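Local coordinates for protein dihydrodipicolinate synthase (PDB 3D0C) that probably catalyses the pyruvate-dependent formation of 4-hydroxy-tetrahydrodipicolinate in lysine biosynthesis, using a TIM-barrel fold, at residues I30-K33 and G34-D37; T94-E97 and L98-A102; R252-N256 and N257-V261. The protein carries 1 engineered substitution. All coordinates share one frame; numbering follows the deposited sequence.

How the contacts relate
From the N terminus, contact 1 starts the helix that follows the first barrel strand, contact 2 lies within the helix that follows the third strand, and contact 3 turns the chain between helices 235-257 and 260-270, beyond the eighth strand. In each, the two segments follow one another without a gap, so none closes a long loop; they come in series and neither nest nor cross. The centres of contact 1 and contact 2 are about 22 Å apart, and no two contacts touch. Contacts 1 and 2 nevertheless share a neighbour, since both pack side chains on helix 64-78. Contacts 2 and 3 both touch the second subunit, contact 3 through more residues, and contact 3 is also next to Thr56, a predicted pyruvate-binding residue.

Contact 1 of 3, residues I30-K33 and G34-D37; sequences IDWK and GLDD
The ammonium of Lys33 grips the carboxylate of Asp37 one helical turn ahead: Lys33 NZ lies 2.7 Å from Asp37 OD2, meeting the syn lone pair of that oxygen, and makes a weaker second bond to OD1. A bend in the lysine chain at chi2 (-60°) brings its otherwise extended end round to this i to i+4 salt bridge. Asp31 occupies the N-cap of helix 32-44. It holds its CG anti to the backbone N (chi1 -180°), which brings Asp31 OD1 to the N-H of Gly34, 3.0 Å from Gly34 N, in an almost straight bond, although the donor arrives from above the carboxylate plane. OD2 of the same group is salt-bridged to Arg274. Backbone i to i+4 bonds begin at once, Leu35 N to Asp31 O (3.0 Å) being the first. Trp32 and Leu35 run side by side, Trp32 CZ3 lying 3.7 Å from Leu35 CD2, while Ile30 CG2 sits over the centre of one indole face. The negative charge of Asp31 probably interacts favourably with the positive end of the helix dipole, whereas Asp36 and Asp37, further on, are matched by salt bridges to Arg73 of helix 64-78 and to Lys33.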
loop_
_atom_site.group_PDB
_atom_site.type_symbol
_atom_site.label_atom_id
_atom_site.label_comp_id
_atom_site.label_asym_id
_atom_site.label_seq_id
_atom_site.Cartn_x
_atom_site.Cartn_y
_atom_site.Cartn_z
ATOM N N ILE A 30 -12.133 0.395 18.837
ATOM C CA ILE A 30 -11.634 -0.933 19.162
ATOM C C ILE A 30 -12.385 -1.552 20.337
ATOM O O ILE A 30 -12.563 -0.925 21.384
ATOM C CB ILE A 30 -10.128 -0.893 19.511
ATOM C CG1 ILE A 30 -9.327 -0.409 18.298
ATOM C CG2 ILE A 30 -9.663 -2.267 19.965
ATOM C CD1 ILE A 30 -7.838 -0.209 18.570
ATOM N N ASP A 31 -12.826 -2.790 20.144
ATOM C CA ASP A 31 -13.540 -3.533 21.174
ATOM C C ASP A 31 -12.458 -4.294 21.936
ATOM O O ASP A 31 -12.113 -5.427 21.589
ATOM C CB ASP A 31 -14.514 -4.498 20.503
ATOM C CG ASP A 31 -15.317 -5.314 21.492
ATOM O OD1 ASP A 31 -15.057 -5.233 22.712
ATOM O OD2 ASP A 31 -16.210 -6.053 21.029
ATOM N N TRP A 32 -11.912 -3.662 22.970
ATOM C CA TRP A 32 -10.839 -4.277 23.736
ATOM C C TRP A 32 -11.204 -5.606 24.373
ATOM O O TRP A 32 -10.354 -6.487 24.500
ATOM C CB TRP A 32 -10.313 -3.293 24.784
ATOM C CG TRP A 32 -9.703 -2.091 24.136
ATOM C CD1 TRP A 32 -10.249 -0.847 24.034
ATOM C CD2 TRP A 32 -8.474 -2.052 23.400
ATOM N NE1 TRP A 32 -9.440 -0.034 23.275
ATOM C CE2 TRP A 32 -8.342 -0.748 22.877
ATOM C CE3 TRP A 32 -7.469 -2.994 23.134
ATOM C CZ2 TRP A 32 -7.249 -0.362 22.093
ATOM C CZ3 TRP A 32 -6.382 -2.608 22.354
ATOM C CH2 TRP A 32 -6.281 -1.302 21.847
ATOM N N LYS A 33 -12.467 -5.753 24.758
ATOM C CA LYS A 33 -12.944 -6.990 25.367
ATOM C C LYS A 33 -12.876 -8.084 24.298
ATOM O O LYS A 33 -12.308 -9.154 24.525
ATOM C CB LYS A 33 -14.395 -6.816 25.836
ATOM C CG LYS A 33 -14.786 -7.653 27.054
ATOM C CD LYS A 33 -14.627 -9.142 26.814
ATOM C CE LYS A 33 -15.098 -9.937 28.027
ATOM N NZ LYS A 33 -14.786 -11.386 27.917
ATOM N N GLY A 34 -13.459 -7.796 23.134
ATOM C CA GLY A 34 -13.462 -8.748 22.035
ATOM C C GLY A 34 -12.058 -9.172 21.647
ATOM O O GLY A 34 -11.818 -10.346 21.341
ATOM N N LEU A 35 -11.130 -8.216 21.651
ATOM C CA LEU A 35 -9.739 -8.492 21.312
ATOM C C LEU A 35 -9.111 -9.429 22.337
ATOM O O LEU A 35 -8.432 -10.398 21.973
ATOM C CB LEU A 35 -8.928 -7.191 21.255
ATOM C CG LEU A 35 -7.413 -7.374 21.096
ATOM C CD1 LEU A 35 -7.136 -8.230 19.869
ATOM C CD2 LEU A 35 -6.720 -6.020 20.976
ATOM N N ASP A 36 -9.318 -9.133 23.619
ATOM C CA ASP A 36 -8.758 -9.976 24.670
ATOM C C ASP A 36 -9.277 -11.405 24.497
ATOM O O ASP A 36 -8.520 -12.372 24.614
ATOM C CB ASP A 36 -9.133 -9.442 26.067
ATOM C CG ASP A 36 -8.247 -8.266 26.520
ATOM O OD1 ASP A 36 -7.284 -7.910 25.804
ATOM O OD2 ASP A 36 -8.512 -7.702 27.606
ATOM N N ASP A 37 -10.566 -11.528 24.201
ATOM C CA ASP A 37 -11.188 -12.831 24.023
ATOM C C ASP A 37 -10.710 -13.575 22.790
ATOM O O ASP A 37 -10.658 -14.807 22.785
ATOM C CB ASP A 37 -12.704 -12.683 23.968
ATOM C CG ASP A 37 -13.281 -12.234 25.294
ATOM O OD1 ASP A 37 -12.595 -12.412 26.323
ATOM O OD2 ASP A 37 -14.416 -11.717 25.307
#

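Contact 2 of 3, residues T94-E97 and L98-A102; sequences TAIE and LGKSA
Lys100 N points its hydrogen at Ile96 O almost perfectly straight, at 2.8 Å and with an N-H...O angle of 177°. It belongs to a ladder of four i to i+4 backbone bonds that identifies the whole stretch as regular alpha helix. Before it come Leu98 N to Thr94 O (2.9 Å) and Gly99 N to Ala95 O. Ser101 N to Glu97 O is the longest of the four at 3.2 Å.

Apolar contact between the side chains is carried by Ile96 and Lys100, which lie side by side and point the same way. The branch that touches is Ile96 CG2, placed anti to the backbone N and 3.8 Å from Lys100 CE. The lysine stays extended as far as CE and bends only at the last torsion (chi4 -72°), so its methylenes pass alongside the isoleucine before the ammonium turns off.

Of a different kind is the van der Waals contact of a side chain with the main chain: Leu98 leans back over the preceding turn, Leu98 CG lying 3.5 Å from the carbonyl oxygen Thr94 O.

The polar side-chain ends find partners beyond this stretch. Glu97, extended beyond CG, delivers OE2 to a salt bridge with Lys68, and Thr94 OG1 is hydrogen-bonded to Ser91 OG.

Helix 92-104 connects strands 83-88 and 109-112 in a beta-alpha-beta unit of the barrel. Leu98 and Ala102 face the strand beneath through Ile88 and Ala86. Thr94, Glu97, Leu98 and Ser101 meet helix 64-78, Ala95 and Ile96 reach helix 122-135, and Thr94 also packs on Thr63 of the second subunit.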
loop_
_atom_site.group_PDB
_atom_site.type_symbol
_atom_site.label_atom_id
_atom_site.label_comp_id
_atom_site.label_asym_id
_atom_site.label_seq_id
_atom_site.Cartn_x
_atom_site.Cartn_y
_atom_site.Cartn_z
ATOM N N THR A 94 8.935 5.558 10.753
ATOM C CA THR A 94 7.657 5.184 11.344
ATOM C C THR A 94 7.667 3.698 11.705
ATOM O O THR A 94 7.098 3.292 12.718
ATOM C CB THR A 94 6.512 5.491 10.375
ATOM O OG1 THR A 94 6.544 6.887 10.053
ATOM C CG2 THR A 94 5.156 5.156 11.003
ATOM N N ALA A 95 8.324 2.888 10.878
ATOM C CA ALA A 95 8.407 1.455 11.134
ATOM C C ALA A 95 9.197 1.262 12.420
ATOM O O ALA A 95 8.798 0.494 13.296
ATOM C CB ALA A 95 9.103 0.727 9.952
ATOM N N ILE A 96 10.310 1.984 12.534
ATOM C CA ILE A 96 11.161 1.901 13.716
ATOM C C ILE A 96 10.383 2.363 14.947
ATOM O O ILE A 96 10.473 1.753 16.016
ATOM C CB ILE A 96 12.437 2.759 13.527
ATOM C CG1 ILE A 96 13.305 2.132 12.429
ATOM C CG2 ILE A 96 13.209 2.861 14.846
ATOM C CD1 ILE A 96 14.520 2.959 12.022
ATOM N N GLU A 97 9.605 3.429 14.783
ATOM C CA GLU A 97 8.797 3.964 15.873
ATOM C C GLU A 97 7.831 2.880 16.377
ATOM O O GLU A 97 7.710 2.646 17.588
ATOM C CB GLU A 97 8.007 5.184 15.388
ATOM C CG GLU A 97 7.257 5.915 16.491
ATOM C CD GLU A 97 6.254 6.919 15.956
ATOM O OE1 GLU A 97 6.415 7.383 14.804
ATOM O OE2 GLU A 97 5.309 7.253 16.696
ATOM N N LEU A 98 7.149 2.219 15.444
ATOM C CA LEU A 98 6.213 1.159 15.802
ATOM C C LEU A 98 6.965 -0.015 16.413
ATOM O O LEU A 98 6.502 -0.627 17.376
ATOM C CB LEU A 98 5.443 0.681 14.569
ATOM C CG LEU A 98 4.343 1.592 14.021
ATOM C CD1 LEU A 98 3.897 1.106 12.660
ATOM C CD2 LEU A 98 3.175 1.599 14.987
ATOM N N GLY A 99 8.133 -0.321 15.856
ATOM C CA GLY A 99 8.917 -1.432 16.360
ATOM C C GLY A 99 9.397 -1.224 17.783
ATOM O O GLY A 99 9.199 -2.087 18.642
ATOM N N LYS A 100 10.024 -0.082 18.041
ATOM C CA LYS A 100 10.526 0.202 19.380
ATOM C C LYS A 100 9.396 0.128 20.389
ATOM O O LYS A 100 9.572 -0.396 21.488
ATOM C CB LYS A 100 11.174 1.586 19.433
ATOM C CG LYS A 100 12.569 1.652 18.826
ATOM C CD LYS A 100 13.092 3.082 18.874
ATOM C CE LYS A 100 14.520 3.200 18.366
ATOM N NZ LYS A 100 15.510 2.618 19.313
ATOM N N SER A 101 8.230 0.641 20.007
ATOM C CA SER A 101 7.078 0.628 20.900
ATOM C C SER A 101 6.618 -0.781 21.276
ATOM O O SER A 101 6.399 -1.074 22.457
ATOM C CB SER A 101 5.911 1.396 20.278
ATOM O OG SER A 101 4.741 1.254 21.068
ATOM N N ALA A 102 6.470 -1.653 20.282
ATOM C CA ALA A 102 6.026 -3.020 20.543
ATOM C C ALA A 102 7.047 -3.790 21.374
ATOM O O ALA A 102 6.680 -4.502 22.304
ATOM C CB ALA A 102 5.755 -3.754 19.224
#

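Contact 3 of 3, residues R252-N256 and N257-V261; sequences RAKHN and NGNNV
Arg252 takes hold of Asn260 side-on with two nitrogens, one for each of two oxygens. Arg252 NE donates to Asn260 O at 3.0 Å, close to the guanidinium plane, and Arg252 NH2 reaches Asn260 OD1 at 2.7 Å but from above the amide's carbonyl plane. The bend of the arginine at chi3 (65°) swings the guanidinium round to the asparagine, whose CG stands anti to its own backbone N (chi1 -168°); the guanidinium and amide planes remain 65° apart. A leucine in place of this arginine would probably leave both Asn260 oxygens without these donors and Glu249, salt-bridged to NH1, without this counter-charge.

Between the two residues the chain reverses where helix 235-257 gives way to helix 260-270. His255, Asn256 and Asn257 all have left-handed backbone conformations with positive phi, and a type I beta turn follows from Asn257 to Asn260, closed by Asn260 N to Asn257 O. Ala253 O accepts Asn257 N at 2.8 Å, and His255 O accepts Gly258 N at 3.0 Å.

The imidazole of His255 offers its CD2 edge to Asn259 OD1 at 3.5 Å, with ring and amide nearly perpendicular, while Lys254 CB lies off-centre over one ring face. Asp289 gathers the polar ends here, bonding to His255 NE2, Asn259 ND2 and Lys254 NZ. The side chain of Arg252 comes within about 4 Å of that of Thr56, predicted to bind pyruvate, and Asn257, Asn260 and Val261 pack on Tyr119 of the second subunit.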
loop_
_atom_site.group_PDB
_atom_site.type_symbol
_atom_site.label_atom_id
_atom_site.label_comp_id
_atom_site.label_asym_id
_atom_site.label_seq_id
_atom_site.Cartn_x
_atom_site.Cartn_y
_atom_site.Cartn_z
ATOM N N ARG A 252 -12.367 -16.067 1.116
ATOM C CA ARG A 252 -11.594 -14.920 1.589
ATOM C C ARG A 252 -10.880 -14.213 0.449
ATOM O O ARG A 252 -10.698 -12.992 0.478
ATOM C CB ARG A 252 -10.557 -15.362 2.623
ATOM C CG ARG A 252 -11.141 -15.968 3.885
ATOM C CD ARG A 252 -10.038 -16.403 4.835
ATOM N NE ARG A 252 -9.258 -15.271 5.328
ATOM C CZ ARG A 252 -8.047 -15.382 5.865
ATOM N NH1 ARG A 252 -7.474 -16.575 5.970
ATOM N NH2 ARG A 252 -7.411 -14.306 6.305
ATOM N N ALA A 253 -10.487 -14.983 -0.560
ATOM C CA ALA A 253 -9.755 -14.429 -1.687
ATOM C C ALA A 253 -10.618 -13.727 -2.741
ATOM O O ALA A 253 -10.085 -13.032 -3.600
ATOM C CB ALA A 253 -8.902 -15.530 -2.336
ATOM N N LYS A 254 -11.937 -13.883 -2.676
ATOM C CA LYS A 254 -12.812 -13.243 -3.663
ATOM C C LYS A 254 -12.679 -11.723 -3.682
ATOM O O LYS A 254 -12.361 -11.101 -2.667
ATOM C CB LYS A 254 -14.283 -13.592 -3.412
ATOM C CG LYS A 254 -14.634 -15.062 -3.544
ATOM C CD LYS A 254 -16.154 -15.250 -3.591
ATOM C CE LYS A 254 -16.749 -14.666 -4.874
ATOM N NZ LYS A 254 -18.232 -14.801 -4.962
ATOM N N HIS A 255 -12.938 -11.130 -4.843
ATOM C CA HIS A 255 -12.856 -9.684 -5.004
ATOM C C HIS A 255 -11.443 -9.197 -4.717
ATOM O O HIS A 255 -11.237 -8.198 -4.025
ATOM C CB HIS A 255 -13.857 -8.994 -4.074
ATOM C CG HIS A 255 -15.219 -9.612 -4.102
ATOM N ND1 HIS A 255 -15.923 -9.802 -5.271
ATOM C CD2 HIS A 255 -15.987 -10.122 -3.112
ATOM C CE1 HIS A 255 -17.066 -10.407 -5.000
ATOM N NE2 HIS A 255 -17.128 -10.613 -3.698
ATOM N N ASN A 256 -10.468 -9.918 -5.260
ATOM C CA ASN A 256 -9.066 -9.570 -5.084
ATOM C C ASN A 256 -8.710 -9.479 -3.600
ATOM O O ASN A 256 -8.027 -8.550 -3.165
ATOM C CB ASN A 256 -8.778 -8.246 -5.810
ATOM C CG ASN A 256 -7.313 -7.853 -5.761
ATOM O OD1 ASN A 256 -6.427 -8.695 -5.906
ATOM N ND2 ASN A 256 -7.053 -6.566 -5.571
ATOM N N ASN A 257 -9.193 -10.456 -2.834
ATOM C CA ASN A 257 -8.938 -10.543 -1.398
ATOM C C ASN A 257 -9.711 -9.539 -0.547
ATOM O O ASN A 257 -9.427 -9.384 0.647
ATOM C CB ASN A 257 -7.438 -10.397 -1.118
ATOM C CG ASN A 257 -6.606 -11.403 -1.890
ATOM O OD1 ASN A 257 -6.809 -12.610 -1.773
ATOM N ND2 ASN A 257 -5.667 -10.906 -2.692
ATOM N N GLY A 258 -10.683 -8.860 -1.154
ATOM C CA GLY A 258 -11.478 -7.902 -0.402
ATOM C C GLY A 258 -12.204 -8.578 0.745
ATOM O O GLY A 258 -12.396 -7.988 1.810
ATOM N N ASN A 259 -12.586 -9.835 0.521
ATOM C CA ASN A 259 -13.308 -10.649 1.503
ATOM C C ASN A 259 -12.446 -11.225 2.618
ATOM O O ASN A 259 -12.971 -11.810 3.571
ATOM C CB ASN A 259 -13.973 -11.841 0.806
ATOM C CG ASN A 259 -15.368 -11.541 0.317
ATOM O OD1 ASN A 259 -15.836 -10.407 0.396
ATOM N ND2 ASN A 259 -16.043 -12.562 -0.199
ATOM N N ASN A 260 -11.132 -11.062 2.507
ATOM C CA ASN A 260 -10.216 -11.662 3.470
ATOM C C ASN A 260 -10.575 -11.620 4.956
ATOM O O ASN A 260 -10.633 -12.667 5.604
ATOM C CB ASN A 260 -8.804 -11.108 3.264
ATOM C CG ASN A 260 -7.768 -11.897 4.024
ATOM O OD1 ASN A 260 -7.710 -11.837 5.244
ATOM N ND2 ASN A 260 -6.957 -12.665 3.306
ATOM N N VAL A 261 -10.802 -10.429 5.501
ATOM C CA VAL A 261 -11.143 -10.301 6.914
ATOM C C VAL A 261 -12.648 -10.382 7.217
ATOM O O VAL A 261 -13.050 -10.977 8.223
ATOM C CB VAL A 261 -10.596 -8.976 7.503
ATOM C CG1 VAL A 261 -10.994 -8.838 8.989
ATOM C CG2 VAL A 261 -9.098 -8.944 7.375
#